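Local coordinates for hypothetical protein (Corynebacterium diphtheriae, PDB 2P4G), which probably acts as an NADP-dependent pyrimidine reductase of the RibD C-terminal family, related to the reductase step of riboflavin biosynthesis, at residues D131-S134 / E135-P138; R201-S205 / L206-D210. All coordinates share one frame; numbering follows the deposited sequence.

Contact 1: residues D131-S134 / E135-P138; sequences DLPS and ELSP. With EDO (1,2-ethanediol), chain I; EDO (1,2-ethanediol), chain O.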
loop_
_atom_site.group_PDB
_atom_site.type_symbol
_atom_site.label_atom_id
_atom_site.label_comp_id
_atom_site.label_asym_id
_atom_site.label_seq_id
_atom_site.Cartn_x
_atom_site.Cartn_y
_atom_site.Cartn_z
ATOM N N ASP A 131 4.294 38.891 14.214
ATOM C CA ASP A 131 4.806 39.717 13.141
ATOM C C ASP A 131 5.090 38.924 11.870
ATOM O O ASP A 131 5.712 39.426 10.963
ATOM C CB ASP A 131 6.067 40.435 13.618
ATOM C CG ASP A 131 7.110 39.488 14.154
ATOM O OD1 ASP A 131 6.917 38.264 14.109
ATOM O OD2 ASP A 131 8.119 39.977 14.638
ATOM N N LEU A 132 4.625 37.687 11.794
ATOM C CA LEU A 132 4.811 36.912 10.597
ATOM C C LEU A 132 4.104 37.642 9.476
ATOM O O LEU A 132 3.003 38.145 9.681
ATOM C CB LEU A 132 4.221 35.513 10.770
ATOM C CG LEU A 132 4.555 34.506 9.683
ATOM C CD1 LEU A 132 6.043 34.224 9.750
ATOM C CD2 LEU A 132 3.744 33.216 9.854
ATOM N N PRO A 133 4.732 37.726 8.286
ATOM C CA PRO A 133 3.976 38.278 7.180
ATOM C C PRO A 133 2.684 37.493 6.960
ATOM O O PRO A 133 2.652 36.251 7.105
ATOM C CB PRO A 133 4.926 38.126 5.986
ATOM C CG PRO A 133 6.283 38.079 6.594
ATOM C CD PRO A 133 6.101 37.363 7.882
ATOM N N SER A 134 1.639 38.226 6.592
ATOM C CA SER A 134 0.299 37.667 6.461
ATOM C C SER A 134 0.218 36.542 5.454
ATOM O O SER A 134 -0.522 35.573 5.668
ATOM C CB SER A 134 -0.671 38.759 6.054
ATOM O OG SER A 134 -0.202 39.401 4.890
ATOM N N GLU A 135 0.958 36.651 4.353
ATOM C CA GLU A 135 0.902 35.588 3.364
ATOM C C GLU A 135 1.483 34.272 3.881
ATOM O O GLU A 135 1.207 33.220 3.325
ATOM C CB GLU A 135 1.539 36.004 2.033
ATOM C CG GLU A 135 3.071 35.917 1.883
ATOM C CD GLU A 135 3.484 36.172 0.426
ATOM O OE1 GLU A 135 2.738 35.707 -0.476
ATOM O OE2 GLU A 135 4.528 36.821 0.163
ATOM N N LEU A 136 2.278 34.340 4.953
ATOM C CA LEU A 136 2.855 33.153 5.574
ATOM C C LEU A 136 2.006 32.676 6.763
ATOM O O LEU A 136 2.173 31.549 7.225
ATOM C CB LEU A 136 4.298 33.454 6.006
ATOM C CG LEU A 136 5.244 33.762 4.831
ATOM C CD1 LEU A 136 6.541 34.305 5.330
ATOM C CD2 LEU A 136 5.459 32.526 3.913
ATOM N N SER A 137 1.104 33.536 7.253
ATOM C CA SER A 137 0.195 33.183 8.339
ATOM C C SER A 137 -0.822 32.102 7.899
ATOM O O SER A 137 -1.403 32.195 6.825
ATOM C CB SER A 137 -0.544 34.448 8.829
ATOM O OG SER A 137 -1.209 34.237 10.069
ATOM N N PRO A 138 -1.023 31.070 8.723
ATOM C CA PRO A 138 -1.891 29.984 8.335
ATOM C C PRO A 138 -3.346 30.307 8.582
ATOM O O PRO A 138 -3.672 30.960 9.569
ATOM C CB PRO A 138 -1.488 28.873 9.291
ATOM C CG PRO A 138 -1.062 29.588 10.522
ATOM C CD PRO A 138 -0.429 30.842 10.058
HETATM C C1 EDO I . -1.312 33.415 1.096
HETATM O O1 EDO I . -0.029 32.927 0.679
HETATM C C2 EDO I . -1.897 34.474 0.160
HETATM O O2 EDO I . -2.976 33.950 -0.651
HETATM C C1 EDO O . 9.409 42.581 15.735
HETATM O O1 EDO O . 8.031 42.723 15.339
HETATM C C2 EDO O . 9.639 42.508 17.246
HETATM O O2 EDO O . 10.472 43.600 17.675
#
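With CG anti to the backbone N (chi1 -170°), Leu132 sends its branch toward Leu136, whose own CG is turned back beside its backbone N (chi1 -64°). The two meet over a type I beta turn, Pro133 to Leu136, in the loop joining the parallel strands 111-115 and 139-143. The leucines cross at about a right angle: Leu132 CG rests on Leu136 CB at 3.8 Å, and Leu132 CD2 continues past it to the carbonyl, 3.5 Å from Leu136 O. Pro133 and Leu136 instead lie side by side, pointing the same way, and Leu136 CD1 sits 4.0 Å from Pro133 CG.

The turn is closed by Leu136 N, which gives its hydrogen to Pro133 O over 2.9 Å, from above the carbonyl plane. A second type I turn overlaps it, but its closing bond from Ser137 N to Ser134 O is weak. Leu109, in a neighbouring loop, covers Leu136, and Lys111 NZ gives a hydrogen bond to Ser137 O. At the far end a 1,2-ethanediol, probably from the crystallisation liquor, hydrogen-bonds through its O1 to Asp131 OD2 at 2.8 Å.

Contact 2: residues R201-S205 / L206-D210; sequences RQALS and LGIVD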
loop_
_atom_site.group_PDB
_atom_site.type_symbol
_atom_site.label_atom_id
_atom_site.label_comp_id
_atom_site.label_asym_id
_atom_site.label_seq_id
_atom_site.Cartn_x
_atom_site.Cartn_y
_atom_site.Cartn_z
ATOM N N ARG A 201 -9.080 10.840 4.083
ATOM C CA ARG A 201 -10.335 10.100 4.208
ATOM C C ARG A 201 -11.562 10.989 4.043
ATOM O O ARG A 201 -12.462 10.675 3.265
ATOM C CB ARG A 201 -10.366 9.396 5.566
ATOM C CG ARG A 201 -11.578 8.474 5.832
ATOM C CD ARG A 201 -11.788 7.460 4.729
ATOM N NE ARG A 201 -12.696 6.366 5.110
ATOM C CZ ARG A 201 -12.369 5.369 5.930
ATOM N NH1 ARG A 201 -11.157 5.323 6.461
ATOM N NH2 ARG A 201 -13.246 4.414 6.233
ATOM N N GLN A 202 -11.612 12.086 4.788
ATOM C CA GLN A 202 -12.753 13.004 4.703
ATOM C C GLN A 202 -12.884 13.569 3.286
ATOM O O GLN A 202 -13.983 13.731 2.802
ATOM C CB GLN A 202 -12.621 14.154 5.720
ATOM C CG GLN A 202 -12.775 13.750 7.200
ATOM C CD GLN A 202 -12.375 14.867 8.203
ATOM O OE1 GLN A 202 -11.185 15.183 8.394
ATOM N NE2 GLN A 202 -13.390 15.465 8.843
ATOM N N ALA A 203 -11.754 13.838 2.626
ATOM C CA ALA A 203 -11.742 14.433 1.281
ATOM C C ALA A 203 -12.229 13.458 0.200
ATOM O O ALA A 203 -12.991 13.824 -0.686
ATOM C CB ALA A 203 -10.316 14.939 0.946
ATOM N N LEU A 204 -11.746 12.223 0.269
ATOM C CA LEU A 204 -12.178 11.162 -0.633
ATOM C C LEU A 204 -13.656 10.912 -0.525
ATOM O O LEU A 204 -14.343 10.839 -1.536
ATOM C CB LEU A 204 -11.427 9.860 -0.349
ATOM C CG LEU A 204 -9.969 9.926 -0.801
ATOM C CD1 LEU A 204 -9.099 8.837 -0.146
ATOM C CD2 LEU A 204 -9.928 9.855 -2.317
ATOM N N SER A 205 -14.155 10.789 0.698
ATOM C CA SER A 205 -15.579 10.507 0.891
ATOM C C SER A 205 -16.478 11.698 0.546
ATOM O O SER A 205 -17.639 11.518 0.240
ATOM C CB SER A 205 -15.849 10.020 2.312
ATOM O OG SER A 205 -15.786 11.092 3.222
ATOM N N LEU A 206 -15.947 12.913 0.600
ATOM C CA LEU A 206 -16.666 14.079 0.082
ATOM C C LEU A 206 -16.550 14.149 -1.441
ATOM O O LEU A 206 -17.280 14.890 -2.087
ATOM C CB LEU A 206 -16.138 15.376 0.705
ATOM C CG LEU A 206 -16.667 15.753 2.097
ATOM C CD1 LEU A 206 -18.104 16.235 2.007
ATOM C CD2 LEU A 206 -16.565 14.581 3.081
ATOM N N GLY A 207 -15.620 13.395 -2.008
ATOM C CA GLY A 207 -15.423 13.355 -3.453
ATOM C C GLY A 207 -14.781 14.614 -4.027
ATOM O O GLY A 207 -15.094 15.021 -5.136
ATOM N N ILE A 208 -13.870 15.229 -3.293
ATOM C CA ILE A 208 -13.313 16.492 -3.746
ATOM C C ILE A 208 -11.903 16.324 -4.303
ATOM O O ILE A 208 -11.346 17.263 -4.846
ATOM C CB ILE A 208 -13.360 17.588 -2.629
ATOM C CG1 ILE A 208 -12.431 17.253 -1.462
ATOM C CG2 ILE A 208 -14.803 17.784 -2.122
ATOM C CD1 ILE A 208 -12.502 18.248 -0.356
ATOM N N VAL A 209 -11.342 15.124 -4.175
ATOM C CA VAL A 209 -9.992 14.838 -4.646
ATOM C C VAL A 209 -10.069 14.448 -6.112
ATOM O O VAL A 209 -10.775 13.498 -6.469
ATOM C CB VAL A 209 -9.343 13.723 -3.795
ATOM C CG1 VAL A 209 -7.924 13.391 -4.299
ATOM C CG2 VAL A 209 -9.311 14.149 -2.307
ATOM N N ASP A 210 -9.391 15.214 -6.961
ATOM C CA ASP A 210 -9.364 14.959 -8.414
ATOM C C ASP A 210 -8.224 14.042 -8.809
ATOM O O ASP A 210 -8.350 13.260 -9.730
ATOM C CB ASP A 210 -9.163 16.261 -9.176
ATOM C CG ASP A 210 -10.232 17.252 -8.889
ATOM O OD1 ASP A 210 -11.385 16.909 -9.185
ATOM O OD2 ASP A 210 -9.936 18.350 -8.359
#
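Ala203 and Val209 press together where helix 197-206 ends in a Schellman motif and the chain turns back beneath its last turn. The helix belongs to a beta-alpha-beta crossover, leading from strand 190-195 to strand 211-217 past the strand 35-43 that lies between them. The methyl of Ala203 is the meeting point: Val209 CG2 reaches it at 3.5 Å, tighter than a usual carbon contact, while Ile208 comes to the same CB with CG1 at 4.0 Å. Ile208 gets there by placing CG1 between its backbone N and carbonyl carbon (chi1 67°), which also lays CG1 3.6 Å from Ala203 O. This contact between Ala203 and Ile208 is the hydrophobic pairing that commonly accompanies the Schellman motif, here with Val209 added to it.

Leu204 approaches from the next position round the helix. Its side chain and that of Val209 cross obliquely, and Leu204 CD2 comes no nearer than 4.2 Å to Val209 CB. Beyond the pair, Val209 also rests on Ala38 of strand 35-43, Ile208 on Phe180 of helix 175-184, and Leu204 on Phe237 of strand 237-248 and, across the subunit boundary, on Ile220 of the second subunit. The end of the helix is thereby tied both to the sheet and to the dimer partner.

At Gly207, with its positive phi of 73°, the chain reverses, and the N-H groups of Gly207 and Ile208 both bond back into the last turn. Gly207 N bonds to Leu204 O at 2.9 Å, rising well above the carbonyl plane. The second bond is almost straight: Ile208 N meets Ala203 O at 3.1 Å with an N-H...O angle of 175°.

How the contacts relate
Both contacts are local reversals of one chain inside the RibD C-terminal domain, yet they have no helix or strand in common and stand about 28 Å apart, centre to centre, on opposite sides of the chain's centre. Contact 1 is a surface turn in the loop between two neighbouring strands, with no buried residue among those that touch, and some of its polar atoms meet small diols, probably from the crystallisation liquor. Contact 2 is partly buried: Ala203 and Val209 lie in the interior, and its neighbours include the central sheet and the second subunit. One has weak backbone bonds beside a single sound one; the other closes helix 197-206 with a nearly linear bond and one unusually close carbon pair, Ala203 with Val209.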